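Local coordinates for spindle pole body-associated protein VIK1 (Saccharomyces cerevisiae, PDB 2O0A) that partners the minus end-directed motor Kar3, recruiting it to microtubules and targeting it to the spindle pole body, and carries a kinesin-like motor domain without a nucleotide-binding site, at residues A[26-32]-A[264-270]. Sequence-based numbering, arbitrary orientation.
Sequences MRCYAYV and SFFLLNL. With EDO (1,2-ethanediol), chain B.
The rings of Tyr29 and Phe265 lie almost flat on each other in an offset stack, planes 8° apart. Phe265 CZ sits over the rim of the tyrosine, 3.3 Å from Tyr29 CD2. With CG anti to the backbone N (chi1 -173°), Phe265 swings its ring across toward strand 27-32 and against the tyrosine face; flat aromatic side chains suit neighbouring strands that pair them this way. Replacing Tyr29 by an alanine would probably take away the flat partner of the Phe265 ring and open a gap over that face. The extended chain of Arg27 crosses Phe265 at about a right angle, its CD 3.8 Å from Phe265 CD1, while one water joins Arg27 N and NH1 to Ser264 O. Strands 27-32 and 265-270 run parallel in the central sheet of a kinesin motor fold that lacks a nucleotide-binding site. Five backbone hydrogen bonds tie them, from Phe266 N to Arg27 O through to Leu270 N to Tyr31 O. The face bearing Cys28, Ala30, Phe266 and Leu268 is apolar, suiting its burial under helix 276-289; Met26 SD comes to the edge of the Phe266 ring, 3.8 Å from Phe266 CE2, a Met-aromatic contact. Farther along, Tyr31 CB packs on Leu267 CD1, and the Tyr31 hydroxyl hydrogen-bonds Val70 O. Helix 72-89 covers this side, while Arg27, long enough to carry its charge past Phe265, salt-bridges Glu21 of helix 4-23.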
ATOM      1  N   MET A  26      -7.279  -3.111 -11.858  1.00 20.87           N
ATOM      2  CA  MET A  26      -6.471  -2.326 -10.926  1.00 19.66           C
ATOM      3  C   MET A  26      -6.879  -2.697  -9.500  1.00 19.10           C
ATOM      4  O   MET A  26      -8.044  -2.533  -9.114  1.00 20.12           O
ATOM      5  CB  MET A  26      -6.648  -0.823 -11.173  1.00 19.73           C
ATOM      6  CG  MET A  26      -5.927   0.055 -10.165  1.00 19.79           C
ATOM      7  SD  MET A  26      -4.146  -0.244 -10.160  1.00 21.35           S
ATOM      8  CE  MET A  26      -3.685   0.488 -11.716  1.00 22.72           C
ATOM      9  N   ARG A  27      -5.919  -3.205  -8.724  1.00 17.50           N
ATOM     10  CA  ARG A  27      -6.199  -3.695  -7.375  1.00 16.70           C
ATOM     11  C   ARG A  27      -6.588  -2.560  -6.441  1.00 16.07           C
ATOM     12  O   ARG A  27      -5.878  -1.556  -6.325  1.00 16.28           O
ATOM     13  CB  ARG A  27      -4.972  -4.420  -6.815  1.00 16.11           C
ATOM     14  CG  ARG A  27      -4.773  -5.796  -7.371  1.00 15.20           C
ATOM     15  CD  ARG A  27      -3.407  -6.352  -6.989  1.00 14.26           C
ATOM     16  NE  ARG A  27      -3.243  -7.696  -7.532  1.00 14.35           N
ATOM     17  CZ  ARG A  27      -2.866  -7.960  -8.780  1.00 14.43           C
ATOM     18  NH1 ARG A  27      -2.630  -6.975  -9.640  1.00 17.31           N
ATOM     19  NH2 ARG A  27      -2.738  -9.215  -9.177  1.00 17.95           N
ATOM     20  N   CYS A  28      -7.740  -2.728  -5.789  1.00 15.53           N
ATOM     21  CA  CYS A  28      -8.251  -1.756  -4.819  1.00 15.82           C
ATOM     22  C   CYS A  28      -9.010  -2.506  -3.733  1.00 14.93           C
ATOM     23  O   CYS A  28     -10.026  -3.167  -3.984  1.00 15.68           O
ATOM     24  CB  CYS A  28      -9.123  -0.714  -5.506  1.00 15.93           C
ATOM     25  SG  CYS A  28      -9.622   0.645  -4.439  1.00 18.38           S
ATOM     26  N   TYR A  29      -8.464  -2.447  -2.522  1.00 14.68           N
ATOM     27  CA  TYR A  29      -8.981  -3.188  -1.391  1.00 13.65           C
ATOM     28  C   TYR A  29      -9.419  -2.232  -0.316  1.00 14.49           C
ATOM     29  O   TYR A  29      -8.769  -1.218  -0.117  1.00 14.11           O
ATOM     30  CB  TYR A  29      -7.866  -4.074  -0.838  1.00 13.74           C
ATOM     31  CG  TYR A  29      -7.565  -5.262  -1.729  1.00 12.79           C
ATOM     32  CD1 TYR A  29      -7.990  -6.527  -1.357  1.00 14.75           C
ATOM     33  CD2 TYR A  29      -6.852  -5.120  -2.938  1.00 13.55           C
ATOM     34  CE1 TYR A  29      -7.722  -7.638  -2.155  1.00 14.24           C
ATOM     35  CE2 TYR A  29      -6.582  -6.228  -3.744  1.00 13.74           C
ATOM     36  CZ  TYR A  29      -7.020  -7.468  -3.342  1.00 14.00           C
ATOM     37  OH  TYR A  29      -6.760  -8.576  -4.125  1.00 14.86           O
ATOM     38  N   ALA A  30     -10.521  -2.546   0.367  1.00 13.56           N
ATOM     39  CA  ALA A  30     -10.968  -1.741   1.505  1.00 13.09           C
ATOM     40  C   ALA A  30     -10.662  -2.488   2.787  1.00 12.94           C
ATOM     41  O   ALA A  30     -11.019  -3.661   2.925  1.00 15.09           O
ATOM     42  CB  ALA A  30     -12.474  -1.465   1.401  1.00 14.14           C
ATOM     43  N   TYR A  31      -9.995  -1.822   3.722  1.00 13.44           N
ATOM     44  CA  TYR A  31      -9.656  -2.408   5.006  1.00 13.75           C
ATOM     45  C   TYR A  31     -10.427  -1.574   6.022  1.00 14.09           C
ATOM     46  O   TYR A  31     -10.107  -0.408   6.245  1.00 14.14           O
ATOM     47  CB  TYR A  31      -8.140  -2.300   5.187  1.00 14.94           C
ATOM     48  CG  TYR A  31      -7.504  -3.100   6.300  1.00 13.85           C
ATOM     49  CD1 TYR A  31      -8.178  -4.141   6.954  1.00 14.01           C
ATOM     50  CD2 TYR A  31      -6.184  -2.852   6.661  1.00 15.81           C
ATOM     51  CE1 TYR A  31      -7.555  -4.871   7.967  1.00 13.86           C
ATOM     52  CE2 TYR A  31      -5.556  -3.574   7.649  1.00 15.77           C
ATOM     53  CZ  TYR A  31      -6.238  -4.588   8.298  1.00 14.98           C
ATOM     54  OH  TYR A  31      -5.575  -5.269   9.295  1.00 16.18           O
ATOM     55  N   VAL A  32     -11.450  -2.165   6.626  1.00 14.55           N
ATOM     56  CA  VAL A  32     -12.500  -1.349   7.249  1.00 15.48           C
ATOM     57  C   VAL A  32     -12.656  -1.609   8.738  1.00 16.09           C
ATOM     58  O   VAL A  32     -12.541  -2.758   9.181  1.00 17.23           O
ATOM     59  CB  VAL A  32     -13.872  -1.535   6.528  1.00 14.91           C
ATOM     60  CG1 VAL A  32     -13.770  -1.244   5.029  1.00 16.83           C
ATOM     61  CG2 VAL A  32     -14.470  -2.917   6.798  1.00 16.40           C
ATOM     62  N   SER A 264       0.515  -2.146  -9.188  1.00 15.34           N
ATOM     63  CA  SER A 264      -0.101  -1.399  -8.075  1.00 14.13           C
ATOM     64  C   SER A 264      -1.089  -2.192  -7.225  1.00 13.73           C
ATOM     65  O   SER A 264      -1.774  -3.113  -7.679  1.00 14.34           O
ATOM     66  CB  SER A 264      -0.824  -0.136  -8.582  1.00 13.56           C
ATOM     67  OG  SER A 264       0.046   0.764  -9.242  1.00 15.30           O
ATOM     68  N   PHE A 265      -1.177  -1.784  -5.965  1.00 12.62           N
ATOM     69  CA  PHE A 265      -2.163  -2.331  -5.045  1.00 11.71           C
ATOM     70  C   PHE A 265      -2.632  -1.157  -4.203  1.00 11.87           C
ATOM     71  O   PHE A 265      -1.868  -0.646  -3.374  1.00 11.94           O
ATOM     72  CB  PHE A 265      -1.467  -3.386  -4.166  1.00 11.89           C
ATOM     73  CG  PHE A 265      -2.379  -4.184  -3.247  1.00 12.52           C
ATOM     74  CD1 PHE A 265      -2.447  -5.577  -3.376  1.00 10.84           C
ATOM     75  CD2 PHE A 265      -3.084  -3.575  -2.188  1.00 10.74           C
ATOM     76  CE1 PHE A 265      -3.224  -6.360  -2.506  1.00 12.72           C
ATOM     77  CE2 PHE A 265      -3.878  -4.351  -1.325  1.00 12.54           C
ATOM     78  CZ  PHE A 265      -3.940  -5.748  -1.483  1.00 10.91           C
ATOM     79  N   PHE A 266      -3.877  -0.718  -4.403  1.00 12.09           N
ATOM     80  CA  PHE A 266      -4.416   0.373  -3.583  1.00 13.15           C
ATOM     81  C   PHE A 266      -5.121  -0.202  -2.371  1.00 12.44           C
ATOM     82  O   PHE A 266      -5.922  -1.129  -2.488  1.00 13.08           O
ATOM     83  CB  PHE A 266      -5.384   1.236  -4.402  1.00 13.17           C
ATOM     84  CG  PHE A 266      -4.699   2.124  -5.405  1.00 13.44           C
ATOM     85  CD1 PHE A 266      -4.393   3.448  -5.083  1.00 14.63           C
ATOM     86  CD2 PHE A 266      -4.328   1.633  -6.665  1.00 15.02           C
ATOM     87  CE1 PHE A 266      -3.753   4.277  -6.025  1.00 15.09           C
ATOM     88  CE2 PHE A 266      -3.683   2.467  -7.601  1.00 15.60           C
ATOM     89  CZ  PHE A 266      -3.403   3.776  -7.278  1.00 15.71           C
ATOM     90  N   LEU A 267      -4.826   0.375  -1.212  1.00 12.10           N
ATOM     91  CA  LEU A 267      -5.407  -0.039   0.047  1.00 12.14           C
ATOM     92  C   LEU A 267      -6.106   1.173   0.668  1.00 12.38           C
ATOM     93  O   LEU A 267      -5.463   2.188   0.943  1.00 13.08           O
ATOM     94  CB  LEU A 267      -4.316  -0.574   0.992  1.00 11.19           C
ATOM     95  CG  LEU A 267      -4.841  -1.076   2.337  1.00 11.74           C
ATOM     96  CD1 LEU A 267      -5.801  -2.264   2.176  1.00 14.18           C
ATOM     97  CD2 LEU A 267      -3.675  -1.441   3.288  1.00 13.32           C
ATOM     98  N   LEU A 268      -7.420   1.074   0.840  1.00 13.28           N
ATOM     99  CA  LEU A 268      -8.183   2.182   1.417  1.00 13.81           C
ATOM    100  C   LEU A 268      -8.577   1.820   2.831  1.00 13.77           C
ATOM    101  O   LEU A 268      -9.330   0.883   3.054  1.00 14.50           O
ATOM    102  CB  LEU A 268      -9.397   2.535   0.547  1.00 14.64           C
ATOM    103  CG  LEU A 268      -9.003   3.482  -0.606  1.00 18.53           C
ATOM    104  CD1 LEU A 268      -8.072   2.821  -1.623  1.00 20.83           C
ATOM    105  CD2 LEU A 268     -10.229   3.988  -1.318  1.00 20.75           C
ATOM    106  N   ASN A 269      -8.024   2.552   3.788  1.00 14.71           N
ATOM    107  CA  ASN A 269      -8.267   2.269   5.201  1.00 14.79           C
ATOM    108  C   ASN A 269      -9.424   3.118   5.686  1.00 15.55           C
ATOM    109  O   ASN A 269      -9.286   4.337   5.830  1.00 16.26           O
ATOM    110  CB  ASN A 269      -7.006   2.526   6.034  1.00 14.21           C
ATOM    111  CG  ASN A 269      -5.867   1.612   5.640  1.00 14.81           C
ATOM    112  OD1 ASN A 269      -5.820   0.440   6.042  1.00 16.63           O
ATOM    113  ND2 ASN A 269      -4.927   2.140   4.845  1.00 14.82           N
ATOM    114  N   LEU A 270     -10.555   2.467   5.941  1.00 15.73           N
ATOM    115  CA  LEU A 270     -11.795   3.174   6.253  1.00 16.81           C
ATOM    116  C   LEU A 270     -12.118   2.994   7.726  1.00 17.35           C
ATOM    117  O   LEU A 270     -12.520   1.922   8.161  1.00 16.51           O
ATOM    118  CB  LEU A 270     -12.944   2.677   5.364  1.00 16.78           C
ATOM    119  CG  LEU A 270     -12.759   2.588   3.842  1.00 17.76           C
ATOM    120  CD1 LEU A 270     -14.053   2.117   3.204  1.00 18.25           C
ATOM    121  CD2 LEU A 270     -12.295   3.919   3.214  1.00 18.90           C
TER
HETATM  122  C1  EDO B 700      -7.820  -0.367   8.752  1.00 30.74           C
HETATM  123  O1  EDO B 700      -6.423  -0.129   8.911  1.00 33.11           O
HETATM  124  C2  EDO B 700      -8.591   0.846   9.283  1.00 30.91           C
HETATM  125  O2  EDO B 700      -7.763   1.546  10.231  1.00 27.06           O
HETATM  126  O   HOH W   1      -3.236  -4.035  -9.733  1.00 17.77           O